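Local coordinates for protein pyrrolidone-carboxylate peptidase (Pyrococcus furiosus, PDB 1X10) that removes the N-terminal pyroglutamyl (5-oxoproline) group from polypeptides as a cysteine peptidase, working as a homotetramer in a hyperthermophilic archaeon, at residues A[150-153]-A[158-161]; A[51-56]-A[146-151]; A[63-68]-A[113-118]; A[37-42]-A[57-62]. The protein carries 3 engineered substitutions. All coordinates share one frame; numbering follows the deposited sequence.

Interaction 1 (A[150-153]-A[158-161])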
loop_
_atom_site.group_PDB
_atom_site.type_symbol
_atom_site.label_atom_id
_atom_site.label_comp_id
_atom_site.label_asym_id
_atom_site.label_seq_id
_atom_site.Cartn_x
_atom_site.Cartn_y
_atom_site.Cartn_z
ATOM N N LEU A 150 2.930 26.574 -16.941
ATOM C CA LEU A 150 4.368 26.729 -17.135
ATOM C C LEU A 150 4.700 27.147 -18.570
ATOM O O LEU A 150 5.644 27.906 -18.794
ATOM C CB LEU A 150 5.094 25.429 -16.769
ATOM C CG LEU A 150 5.199 25.196 -15.261
ATOM C CD1 LEU A 150 5.584 23.757 -14.975
ATOM C CD2 LEU A 150 6.210 26.169 -14.670
ATOM N N HIS A 151 3.920 26.657 -19.530
ATOM C CA HIS A 151 4.124 27.009 -20.938
ATOM C C HIS A 151 3.775 28.485 -21.131
ATOM O O HIS A 151 4.423 29.203 -21.901
ATOM C CB HIS A 151 3.230 26.143 -21.833
ATOM C CG HIS A 151 3.401 26.405 -23.300
ATOM N ND1 HIS A 151 4.584 26.167 -23.965
ATOM C CD2 HIS A 151 2.535 26.876 -24.230
ATOM C CE1 HIS A 151 4.440 26.478 -25.242
ATOM N NE2 HIS A 151 3.206 26.912 -25.428
ATOM N N HIS A 152 2.744 28.931 -20.421
ATOM C CA HIS A 152 2.303 30.322 -20.489
ATOM C C HIS A 152 3.425 31.220 -19.970
ATOM O O HIS A 152 3.708 32.287 -20.525
ATOM C CB HIS A 152 1.058 30.510 -19.626
ATOM C CG HIS A 152 0.366 31.818 -19.842
ATOM N ND1 HIS A 152 -0.672 31.973 -20.734
ATOM C CD2 HIS A 152 0.577 33.038 -19.295
ATOM C CE1 HIS A 152 -1.075 33.232 -20.725
ATOM N NE2 HIS A 152 -0.333 33.899 -19.861
ATOM N N SER A 153 4.065 30.775 -18.894
ATOM C CA SER A 153 5.162 31.513 -18.290
ATOM C C SER A 153 6.337 31.618 -19.261
ATOM O O SER A 153 6.908 32.693 -19.455
ATOM C CB SER A 153 5.613 30.813 -17.001
ATOM O OG SER A 153 6.736 31.462 -16.426
ATOM N N TYR A 158 4.979 35.657 -17.927
ATOM C CA TYR A 158 4.278 35.671 -16.648
ATOM C C TYR A 158 3.330 34.476 -16.656
ATOM O O TYR A 158 2.835 34.085 -17.709
ATOM C CB TYR A 158 3.480 36.974 -16.471
ATOM C CG TYR A 158 2.214 37.053 -17.299
ATOM C CD1 TYR A 158 1.015 36.508 -16.833
ATOM C CD2 TYR A 158 2.219 37.658 -18.555
ATOM C CE1 TYR A 158 -0.146 36.563 -17.600
ATOM C CE2 TYR A 158 1.064 37.721 -19.329
ATOM C CZ TYR A 158 -0.114 37.171 -18.847
ATOM O OH TYR A 158 -1.251 37.221 -19.615
ATOM N N PRO A 159 3.077 33.872 -15.485
ATOM C CA PRO A 159 3.630 34.248 -14.178
ATOM C C PRO A 159 5.124 33.953 -14.091
ATOM O O PRO A 159 5.632 33.102 -14.818
ATOM C CB PRO A 159 2.823 33.389 -13.207
ATOM C CG PRO A 159 2.558 32.151 -14.005
ATOM C CD PRO A 159 2.165 32.722 -15.353
ATOM N N LYS A 160 5.821 34.657 -13.203
ATOM C CA LYS A 160 7.258 34.452 -13.028
ATOM C C LYS A 160 7.504 33.071 -12.430
ATOM O O LYS A 160 8.487 32.407 -12.755
ATOM C CB LYS A 160 7.841 35.512 -12.093
ATOM C CG LYS A 160 7.580 36.947 -12.518
ATOM C CD LYS A 160 8.037 37.919 -11.437
ATOM C CE LYS A 160 7.612 39.347 -11.748
ATOM N NZ LYS A 160 7.985 40.281 -10.646
ATOM N N MET A 161 6.610 32.654 -11.538
ATOM C CA MET A 161 6.710 31.348 -10.897
ATOM C C MET A 161 5.397 30.601 -11.066
ATOM O O MET A 161 4.318 31.181 -10.918
ATOM C CB MET A 161 6.985 31.480 -9.399
ATOM C CG MET A 161 8.277 32.168 -9.026
ATOM S SD MET A 161 8.469 32.153 -7.222
ATOM C CE MET A 161 10.178 31.621 -7.094
HETATM O O HOH W 1 9.500 32.399 -15.204
#
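S153 OG meets two partners at the turn that leads from helix 141-156 into strand 161-167. It donates a short hydrogen bond of 2.5 Å to P159 O, arriving almost straight along the carbonyl (C=O...donor angle 176°), and it accepts a bond from a water. That water also donates to K160 O, so the serine holds P159 O directly and K160 O through the water. The peptide between Y158 and P159 is cis, and the chain returns here against the last turns of the helix. A second contact lies beside it, where H152 turns its edge toward the face of the Y158 ring in an offset edge-to-face pair with planes at 74° and H152 NE2 3.4 Å from Y158 CZ. With CG between its backbone N and carbonyl carbon (chi1 75°), the Y158 ring is turned back so that one face meets the imidazole edge. Were H152 replaced by an alanine, the Y158 ring would probably lose the imidazole edge over its face, and E53 OE1 its weak bond from ND1. Y158 O lies in the plane of the H152 ring, 3.0 Å from H152 CD2.

Interaction 2 (A[51-56]-A[146-151]); sequences VLEKTL and MYLSLH
L52 reaches from helix 47-59 to L148 on helix 141-156, a helix-helix contact in an alpha/beta fold, and its CB already points at the neighbouring helix. From there CG swings anti to the backbone N (chi1 -156°) and the side chain forks. L52 CD1 goes across to the partner, resting 3.6 Å from L148 CB and 4.1 Å from S149 N, so the methyl sits on the helix backbone where these two residues meet. The other branch stays with its own helix, L52 CD2 lying 3.5 Å from L56 CD1. The two helix segments lie side by side and run in roughly the same direction at 35°, with axes 10.6 Å apart.

At the margin of this leucine contact E53 bends at chi2, bringing E53 OE2 to 4.2 Å from L148 CD2. A water donates to E53 OE2 at 2.8 Å and to L148 O at 2.9 Å. S149 turns its hydroxyl to the sheet strands, bonded to S162 OG and H66 NE2. Its side chain is about 11 Å from that of S142, an engineered residue at the active-site position of the same helix. No direct hydrogen bond crosses between 51-56 and 146-151: leucine packing dominates, a water bridges at the carboxylate, and the helices gain a weak direct polar link just beyond, at H152.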
loop_
_atom_site.group_PDB
_atom_site.type_symbol
_atom_site.label_atom_id
_atom_site.label_comp_id
_atom_site.label_asym_id
_atom_site.label_seq_id
_atom_site.Cartn_x
_atom_site.Cartn_y
_atom_site.Cartn_z
ATOM N N VAL A 51 -10.546 28.410 -19.486
ATOM C CA VAL A 51 -10.683 29.105 -18.213
ATOM C C VAL A 51 -9.318 29.524 -17.676
ATOM O O VAL A 51 -9.142 30.660 -17.236
ATOM C CB VAL A 51 -11.393 28.212 -17.167
ATOM C CG1 VAL A 51 -11.515 28.949 -15.844
ATOM C CG2 VAL A 51 -12.771 27.816 -17.679
ATOM N N LEU A 52 -8.354 28.609 -17.729
ATOM C CA LEU A 52 -7.007 28.882 -17.240
ATOM C C LEU A 52 -6.407 30.084 -17.976
ATOM O O LEU A 52 -5.932 31.031 -17.354
ATOM C CB LEU A 52 -6.104 27.666 -17.462
ATOM C CG LEU A 52 -4.862 27.452 -16.587
ATOM C CD1 LEU A 52 -3.787 26.767 -17.422
ATOM C CD2 LEU A 52 -4.340 28.750 -16.036
ATOM N N GLU A 53 -6.427 30.028 -19.304
ATOM C CA GLU A 53 -5.881 31.102 -20.126
ATOM C C GLU A 53 -6.552 32.438 -19.827
ATOM O O GLU A 53 -5.877 33.444 -19.632
ATOM C CB GLU A 53 -6.050 30.778 -21.615
ATOM C CG GLU A 53 -5.368 29.501 -22.087
ATOM C CD GLU A 53 -3.873 29.481 -21.821
ATOM O OE1 GLU A 53 -3.249 30.562 -21.808
ATOM O OE2 GLU A 53 -3.311 28.378 -21.645
ATOM N N LYS A 54 -7.881 32.442 -19.800
ATOM C CA LYS A 54 -8.628 33.663 -19.527
ATOM C C LYS A 54 -8.254 34.226 -18.161
ATOM O O LYS A 54 -8.046 35.429 -18.015
ATOM C CB LYS A 54 -10.133 33.391 -19.578
ATOM C CG LYS A 54 -10.631 32.921 -20.934
ATOM C CD LYS A 54 -12.127 32.631 -20.910
ATOM C CE LYS A 54 -12.587 31.965 -22.203
ATOM N NZ LYS A 54 -12.307 32.807 -23.396
ATOM N N THR A 55 -8.157 33.349 -17.168
ATOM C CA THR A 55 -7.807 33.760 -15.815
ATOM C C THR A 55 -6.414 34.375 -15.759
ATOM O O THR A 55 -6.218 35.436 -15.167
ATOM C CB THR A 55 -7.868 32.566 -14.847
ATOM O OG1 THR A 55 -9.180 31.993 -14.894
ATOM C CG2 THR A 55 -7.574 33.011 -13.423
ATOM N N LEU A 56 -5.445 33.702 -16.373
ATOM C CA LEU A 56 -4.072 34.198 -16.398
ATOM C C LEU A 56 -3.975 35.564 -17.080
ATOM O O LEU A 56 -3.268 36.452 -16.607
ATOM C CB LEU A 56 -3.157 33.203 -17.119
ATOM C CG LEU A 56 -2.852 31.898 -16.379
ATOM C CD1 LEU A 56 -2.016 30.993 -17.265
ATOM C CD2 LEU A 56 -2.123 32.200 -15.075
ATOM N N MET A 146 -0.951 22.203 -15.027
ATOM C CA MET A 146 0.415 22.508 -14.613
ATOM C C MET A 146 1.279 22.840 -15.830
ATOM O O MET A 146 2.041 23.810 -15.817
ATOM C CB MET A 146 1.029 21.323 -13.861
ATOM C CG MET A 146 2.431 21.607 -13.318
ATOM S SD MET A 146 3.218 20.146 -12.597
ATOM C CE MET A 146 4.824 20.852 -12.136
ATOM N N TYR A 147 1.151 22.036 -16.882
ATOM C CA TYR A 147 1.928 22.242 -18.097
ATOM C C TYR A 147 1.556 23.546 -18.803
ATOM O O TYR A 147 2.431 24.322 -19.190
ATOM C CB TYR A 147 1.738 21.061 -19.065
ATOM C CG TYR A 147 2.613 21.164 -20.296
ATOM C CD1 TYR A 147 3.915 20.659 -20.297
ATOM C CD2 TYR A 147 2.172 21.851 -21.430
ATOM C CE1 TYR A 147 4.756 20.838 -21.385
ATOM C CE2 TYR A 147 3.012 22.043 -22.527
ATOM C CZ TYR A 147 4.303 21.537 -22.497
ATOM O OH TYR A 147 5.150 21.761 -23.560
ATOM N N LEU A 148 0.261 23.777 -18.981
ATOM C CA LEU A 148 -0.213 24.983 -19.650
ATOM C C LEU A 148 0.227 26.240 -18.906
ATOM O O LEU A 148 0.581 27.246 -19.522
ATOM C CB LEU A 148 -1.743 24.953 -19.777
ATOM C CG LEU A 148 -2.277 23.949 -20.807
ATOM C CD1 LEU A 148 -3.788 23.747 -20.631
ATOM C CD2 LEU A 148 -1.957 24.464 -22.205
ATOM N N SER A 149 0.221 26.185 -17.581
ATOM C CA SER A 149 0.631 27.346 -16.796
ATOM C C SER A 149 2.117 27.622 -17.012
ATOM O O SER A 149 2.526 28.768 -17.253
ATOM C CB SER A 149 0.342 27.111 -15.308
ATOM O OG SER A 149 0.586 28.282 -14.547
ATOM N N LEU A 150 2.930 26.574 -16.941
ATOM C CA LEU A 150 4.368 26.729 -17.135
ATOM C C LEU A 150 4.700 27.147 -18.570
ATOM O O LEU A 150 5.644 27.906 -18.794
ATOM C CB LEU A 150 5.094 25.429 -16.769
ATOM C CG LEU A 150 5.199 25.196 -15.261
ATOM C CD1 LEU A 150 5.584 23.757 -14.975
ATOM C CD2 LEU A 150 6.210 26.169 -14.670
ATOM N N HIS A 151 3.920 26.657 -19.530
ATOM C CA HIS A 151 4.124 27.009 -20.938
ATOM C C HIS A 151 3.775 28.485 -21.131
ATOM O O HIS A 151 4.423 29.203 -21.901
ATOM C CB HIS A 151 3.230 26.143 -21.833
ATOM C CG HIS A 151 3.401 26.405 -23.300
ATOM N ND1 HIS A 151 4.584 26.167 -23.965
ATOM C CD2 HIS A 151 2.535 26.876 -24.230
ATOM C CE1 HIS A 151 4.440 26.478 -25.242
ATOM N NE2 HIS A 151 3.206 26.912 -25.428
HETATM O O HOH W 2 -0.549 28.301 -21.924
#

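Interaction 3 (A[63-68]-A[113-118]); sequences IAIHVG and STLPIK
L115 holds CG anti to its carbonyl carbon (chi1 -67°) and continues extended (chi2 178°), which carries its methyls to strand 63-69, CD2 against both I63 and I65, CD1 against I65. A loop leading into helix 117-126 thus packs on a strand of the central sheet of an alpha/beta fold. CD2 does most of the touching: L115 CD2 lies 4.0 Å from I65 CG1 and 4.2 Å from I63 CG2, with the carbonyl A64 O 4.1 Å away. CD1 adds a second touch on I65 CG1, so the fork of the leucine straddles one methylene. The side chains cross obliquely, and the distances are those of ordinary apolar packing in a buried interior.

Turns on both sides of the leucine help to place it. S113 OG accepts from L115 N at 3.2 Å with an N-H...O angle of 166°, an ST turn, and S113 OG is also bonded to S162 O. T114 OG1 is bonded to S162 N, so both hydroxyls tie the loop to strand 161-167. P116 then centres an inverse gamma turn, closed by a weak bond from I117 N to L115 O, and occupies the N-cap position of helix 117-126.

Strand 63-69 runs between strands 2-8 and 161-167 in the sheet. I63 and I65 also pack on helix 189-206, through A203 and I200 among others, while H66 faces helix 141-156 from the other side of the sheet.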
loop_
_atom_site.group_PDB
_atom_site.type_symbol
_atom_site.label_atom_id
_atom_site.label_comp_id
_atom_site.label_asym_id
_atom_site.label_seq_id
_atom_site.Cartn_x
_atom_site.Cartn_y
_atom_site.Cartn_z
ATOM N N ILE A 63 2.773 34.961 -9.459
ATOM C CA ILE A 63 2.918 33.592 -8.978
ATOM C C ILE A 63 1.622 32.815 -9.180
ATOM O O ILE A 63 0.536 33.313 -8.871
ATOM C CB ILE A 63 3.244 33.567 -7.465
ATOM C CG1 ILE A 63 4.559 34.306 -7.200
ATOM C CG2 ILE A 63 3.304 32.118 -6.967
ATOM C CD1 ILE A 63 4.867 34.501 -5.720
ATOM N N ALA A 64 1.743 31.595 -9.691
ATOM C CA ALA A 64 0.584 30.746 -9.912
ATOM C C ALA A 64 0.811 29.415 -9.214
ATOM O O ALA A 64 1.795 28.715 -9.483
ATOM C CB ALA A 64 0.360 30.516 -11.406
ATOM N N ILE A 65 -0.091 29.081 -8.301
ATOM C CA ILE A 65 -0.007 27.820 -7.582
ATOM C C ILE A 65 -1.314 27.083 -7.824
ATOM O O ILE A 65 -2.369 27.480 -7.327
ATOM C CB ILE A 65 0.213 28.041 -6.079
ATOM C CG1 ILE A 65 1.583 28.693 -5.858
ATOM C CG2 ILE A 65 0.142 26.698 -5.342
ATOM C CD1 ILE A 65 1.893 29.026 -4.411
ATOM N N HIS A 66 -1.228 26.022 -8.618
ATOM C CA HIS A 66 -2.378 25.211 -8.981
ATOM C C HIS A 66 -2.448 24.024 -8.028
ATOM O O HIS A 66 -1.457 23.324 -7.819
ATOM C CB HIS A 66 -2.229 24.766 -10.438
ATOM C CG HIS A 66 -2.021 25.912 -11.385
ATOM N ND1 HIS A 66 -3.015 26.818 -11.683
ATOM C CD2 HIS A 66 -0.912 26.345 -12.033
ATOM C CE1 HIS A 66 -2.528 27.762 -12.471
ATOM N NE2 HIS A 66 -1.254 27.499 -12.698
ATOM N N VAL A 67 -3.624 23.816 -7.446
ATOM C CA VAL A 67 -3.822 22.751 -6.473
ATOM C C VAL A 67 -4.813 21.702 -6.967
ATOM O O VAL A 67 -5.793 22.019 -7.641
ATOM C CB VAL A 67 -4.330 23.343 -5.138
ATOM C CG1 VAL A 67 -4.226 22.313 -4.024
ATOM C CG2 VAL A 67 -3.526 24.601 -4.788
ATOM N N GLY A 68 -4.543 20.450 -6.626
ATOM C CA GLY A 68 -5.418 19.372 -7.040
ATOM C C GLY A 68 -5.490 18.261 -6.012
ATOM O O GLY A 68 -4.661 18.180 -5.101
ATOM N N SER A 113 8.887 22.808 -12.538
ATOM C CA SER A 113 8.132 23.804 -11.782
ATOM C C SER A 113 9.108 24.919 -11.447
ATOM O O SER A 113 10.291 24.658 -11.226
ATOM C CB SER A 113 7.597 23.199 -10.478
ATOM O OG SER A 113 7.068 24.205 -9.623
ATOM N N THR A 114 8.631 26.158 -11.424
ATOM C CA THR A 114 9.505 27.267 -11.095
ATOM C C THR A 114 9.237 27.780 -9.680
ATOM O O THR A 114 9.696 28.851 -9.295
ATOM C CB THR A 114 9.380 28.420 -12.124
ATOM O OG1 THR A 114 8.003 28.692 -12.385
ATOM C CG2 THR A 114 10.081 28.040 -13.424
ATOM N N LEU A 115 8.471 27.012 -8.912
ATOM C CA LEU A 115 8.220 27.371 -7.525
ATOM C C LEU A 115 9.458 26.872 -6.791
ATOM O O LEU A 115 10.134 25.952 -7.259
ATOM C CB LEU A 115 6.989 26.633 -6.977
ATOM C CG LEU A 115 5.608 26.963 -7.551
ATOM C CD1 LEU A 115 4.571 26.071 -6.890
ATOM C CD2 LEU A 115 5.280 28.428 -7.301
ATOM N N PRO A 116 9.800 27.487 -5.652
ATOM C CA PRO A 116 10.978 27.033 -4.907
ATOM C C PRO A 116 10.528 25.793 -4.129
ATOM O O PRO A 116 10.341 25.837 -2.913
ATOM C CB PRO A 116 11.288 28.226 -4.008
ATOM C CG PRO A 116 9.903 28.766 -3.701
ATOM C CD PRO A 116 9.215 28.699 -5.050
ATOM N N ILE A 117 10.353 24.687 -4.851
ATOM C CA ILE A 117 9.851 23.455 -4.255
ATOM C C ILE A 117 10.596 22.902 -3.048
ATOM O O ILE A 117 9.960 22.442 -2.100
ATOM C CB ILE A 117 9.688 22.338 -5.321
ATOM C CG1 ILE A 117 11.044 21.883 -5.854
ATOM C CG2 ILE A 117 8.827 22.855 -6.475
ATOM C CD1 ILE A 117 10.928 20.727 -6.860
ATOM N N LYS A 118 11.925 22.939 -3.059
ATOM C CA LYS A 118 12.671 22.427 -1.911
ATOM C C LYS A 118 12.472 23.306 -0.671
ATOM O O LYS A 118 12.343 22.793 0.440
ATOM C CB LYS A 118 14.163 22.298 -2.245
ATOM C CG LYS A 118 14.494 21.132 -3.188
ATOM C CD LYS A 118 14.023 19.794 -2.600
ATOM C CE LYS A 118 14.293 18.606 -3.529
ATOM N NZ LYS A 118 15.739 18.278 -3.666
#

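Interaction 4 (A[37-42]-A[57-62])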
loop_
_atom_site.group_PDB
_atom_site.type_symbol
_atom_site.label_atom_id
_atom_site.label_comp_id
_atom_site.label_asym_id
_atom_site.label_seq_id
_atom_site.Cartn_x
_atom_site.Cartn_y
_atom_site.Cartn_z
ATOM N N PHE A 37 -5.689 35.677 -5.467
ATOM C CA PHE A 37 -6.909 35.417 -6.219
ATOM C C PHE A 37 -7.108 33.905 -6.239
ATOM O O PHE A 37 -6.176 33.155 -6.534
ATOM C CB PHE A 37 -6.791 35.921 -7.665
ATOM C CG PHE A 37 -6.538 37.399 -7.784
ATOM C CD1 PHE A 37 -5.296 37.938 -7.455
ATOM C CD2 PHE A 37 -7.545 38.255 -8.219
ATOM C CE1 PHE A 37 -5.060 39.317 -7.557
ATOM C CE2 PHE A 37 -7.321 39.632 -8.323
ATOM C CZ PHE A 37 -6.077 40.161 -7.992
ATOM N N GLY A 38 -8.317 33.459 -5.916
ATOM C CA GLY A 38 -8.602 32.036 -5.912
ATOM C C GLY A 38 -9.668 31.713 -6.937
ATOM O O GLY A 38 -10.744 32.314 -6.935
ATOM N N ARG A 39 -9.373 30.768 -7.822
ATOM C CA ARG A 39 -10.325 30.387 -8.861
ATOM C C ARG A 39 -10.457 28.876 -8.992
ATOM O O ARG A 39 -9.488 28.141 -8.821
ATOM C CB ARG A 39 -9.890 30.983 -10.200
ATOM C CG ARG A 39 -9.828 32.510 -10.215
ATOM C CD ARG A 39 -11.222 33.123 -10.241
ATOM N NE ARG A 39 -11.174 34.556 -10.523
ATOM C CZ ARG A 39 -10.953 35.499 -9.616
ATOM N NH1 ARG A 39 -10.763 35.174 -8.341
ATOM N NH2 ARG A 39 -10.903 36.773 -9.986
ATOM N N VAL A 40 -11.664 28.418 -9.310
ATOM C CA VAL A 40 -11.921 26.994 -9.466
ATOM C C VAL A 40 -11.943 26.627 -10.949
ATOM O O VAL A 40 -12.538 27.335 -11.763
ATOM C CB VAL A 40 -13.272 26.601 -8.827
ATOM C CG1 VAL A 40 -13.485 25.094 -8.921
ATOM C CG2 VAL A 40 -13.308 27.052 -7.373
ATOM N N LEU A 41 -11.290 25.523 -11.293
ATOM C CA LEU A 41 -11.234 25.067 -12.679
ATOM C C LEU A 41 -12.065 23.810 -12.889
ATOM O O LEU A 41 -12.203 22.987 -11.982
ATOM C CB LEU A 41 -9.788 24.766 -13.072
ATOM C CG LEU A 41 -8.814 25.938 -12.976
ATOM C CD1 LEU A 41 -7.393 25.449 -13.280
ATOM C CD2 LEU A 41 -9.234 27.025 -13.959
ATOM N N PRO A 42 -12.640 23.647 -14.089
ATOM C CA PRO A 42 -13.446 22.456 -14.361
ATOM C C PRO A 42 -12.506 21.286 -14.645
ATOM O O PRO A 42 -11.393 21.492 -15.126
ATOM C CB PRO A 42 -14.243 22.863 -15.597
ATOM C CG PRO A 42 -13.247 23.713 -16.348
ATOM C CD PRO A 42 -12.659 24.573 -15.236
ATOM N N GLU A 57 -4.684 35.729 -18.193
ATOM C CA GLU A 57 -4.657 36.995 -18.918
ATOM C C GLU A 57 -5.391 38.088 -18.148
ATOM O O GLU A 57 -4.997 39.252 -18.173
ATOM C CB GLU A 57 -5.286 36.827 -20.304
ATOM C CG GLU A 57 -5.369 38.123 -21.106
ATOM C CD GLU A 57 -5.892 37.905 -22.516
ATOM O OE1 GLU A 57 -6.983 37.310 -22.661
ATOM O OE2 GLU A 57 -5.215 38.334 -23.476
ATOM N N GLU A 58 -6.462 37.698 -17.466
ATOM C CA GLU A 58 -7.268 38.626 -16.684
ATOM C C GLU A 58 -6.488 39.183 -15.495
ATOM O O GLU A 58 -6.402 40.395 -15.301
ATOM C CB GLU A 58 -8.516 37.908 -16.164
ATOM C CG GLU A 58 -9.426 38.762 -15.294
ATOM C CD GLU A 58 -10.305 37.927 -14.375
ATOM O OE1 GLU A 58 -10.854 36.908 -14.843
ATOM O OE2 GLU A 58 -10.450 38.293 -13.187
ATOM N N ILE A 59 -5.918 38.276 -14.711
ATOM C CA ILE A 59 -5.179 38.630 -13.506
ATOM C C ILE A 59 -3.695 38.928 -13.708
ATOM O O ILE A 59 -3.143 39.804 -13.044
ATOM C CB ILE A 59 -5.323 37.505 -12.458
ATOM C CG1 ILE A 59 -6.808 37.291 -12.145
ATOM C CG2 ILE A 59 -4.539 37.848 -11.197
ATOM C CD1 ILE A 59 -7.090 36.092 -11.259
ATOM N N LYS A 60 -3.062 38.205 -14.627
ATOM C CA LYS A 60 -1.636 38.363 -14.900
ATOM C C LYS A 60 -0.864 38.251 -13.585
ATOM O O LYS A 60 -0.165 39.174 -13.178
ATOM C CB LYS A 60 -1.352 39.718 -15.567
ATOM C CG LYS A 60 -2.077 39.932 -16.893
ATOM C CD LYS A 60 -1.543 41.163 -17.620
ATOM C CE LYS A 60 -2.455 41.581 -18.767
ATOM N NZ LYS A 60 -2.628 40.503 -19.759
ATOM N N PRO A 61 -0.980 37.097 -12.907
ATOM C CA PRO A 61 -0.311 36.834 -11.628
ATOM C C PRO A 61 1.202 36.741 -11.752
ATOM O O PRO A 61 1.729 36.376 -12.803
ATOM C CB PRO A 61 -0.899 35.490 -11.185
ATOM C CG PRO A 61 -2.068 35.256 -12.103
ATOM C CD PRO A 61 -1.666 35.888 -13.383
ATOM N N ASP A 62 1.892 37.074 -10.669
ATOM C CA ASP A 62 3.346 36.990 -10.619
ATOM C C ASP A 62 3.677 35.556 -10.233
ATOM O O ASP A 62 4.713 35.007 -10.616
ATOM C CB ASP A 62 3.892 37.937 -9.552
ATOM C CG ASP A 62 3.682 39.385 -9.907
ATOM O OD1 ASP A 62 4.411 39.887 -10.791
ATOM O OD2 ASP A 62 2.778 40.012 -9.311
#
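I59 presses two branches against F37, one on the ring and one at its root. I59 CG2 stands over the centre of the F37 ring in a CH-pi contact, 3.9 Å from the centroid and 12° off the normal, while I59 CD1 reaches F37 CB at 3.6 Å. That same I59 CD1 lies over one face of the R39 guanidinium, 4.1 Å from R39 NH2, so the isoleucine tip touches both an aromatic and a cationic side chain. At the edge of the guanidinium, R39 NH2 meets E58 OE2 in a long salt bridge of 3.6 Å, the two planes 39° apart. A serine in place of F37 would probably open a gap beneath I59 CG2 and leave that methyl without its aromatic floor.

In the next shell, R39 bends at chi2 (-74°), and R39 NH1 turns back to donate to G38 O at 3.2 Å, which probably helps to hold the guanidinium. T55 of helix 47-59 packs on the arginine too. D27 OD2 takes a hydrogen bond from G38 N. Past the helix end, K60 adopts positive phi, and K60 NZ donates to E57 O at 3.1 Å, closing the last turn.

Strand 34-41 pairs in parallel with strand 2-8; helix 47-59 makes the beta-alpha-beta crossover from strand 34-41 to strand 63-69, with strand 2-8 between them, and this contact packs the C-terminal end of the helix against strand 34-41.

Overall arrangement
Interactions 2 and 3 are buried, while 1 and 4 are only partly so and lie nearer the surface. Helix 47-59 serves both 2 and 4, facing helix 141-156 in one and strand 34-41 in the other; helix 141-156 in turn joins 2 to 1. The buried pair relies on leucine and isoleucine contacts, whereas interaction 1 rests on a serine-carbonyl bond and a ring pair, and interaction 4 combines isoleucine on a phenylalanine ring with a long arginine-glutamate bridge. Interaction 3 ties into interaction 1 through the sheet, where M161 O accepts from A64 N. D62, at the end of interaction 4, bonds M161 through its backbone.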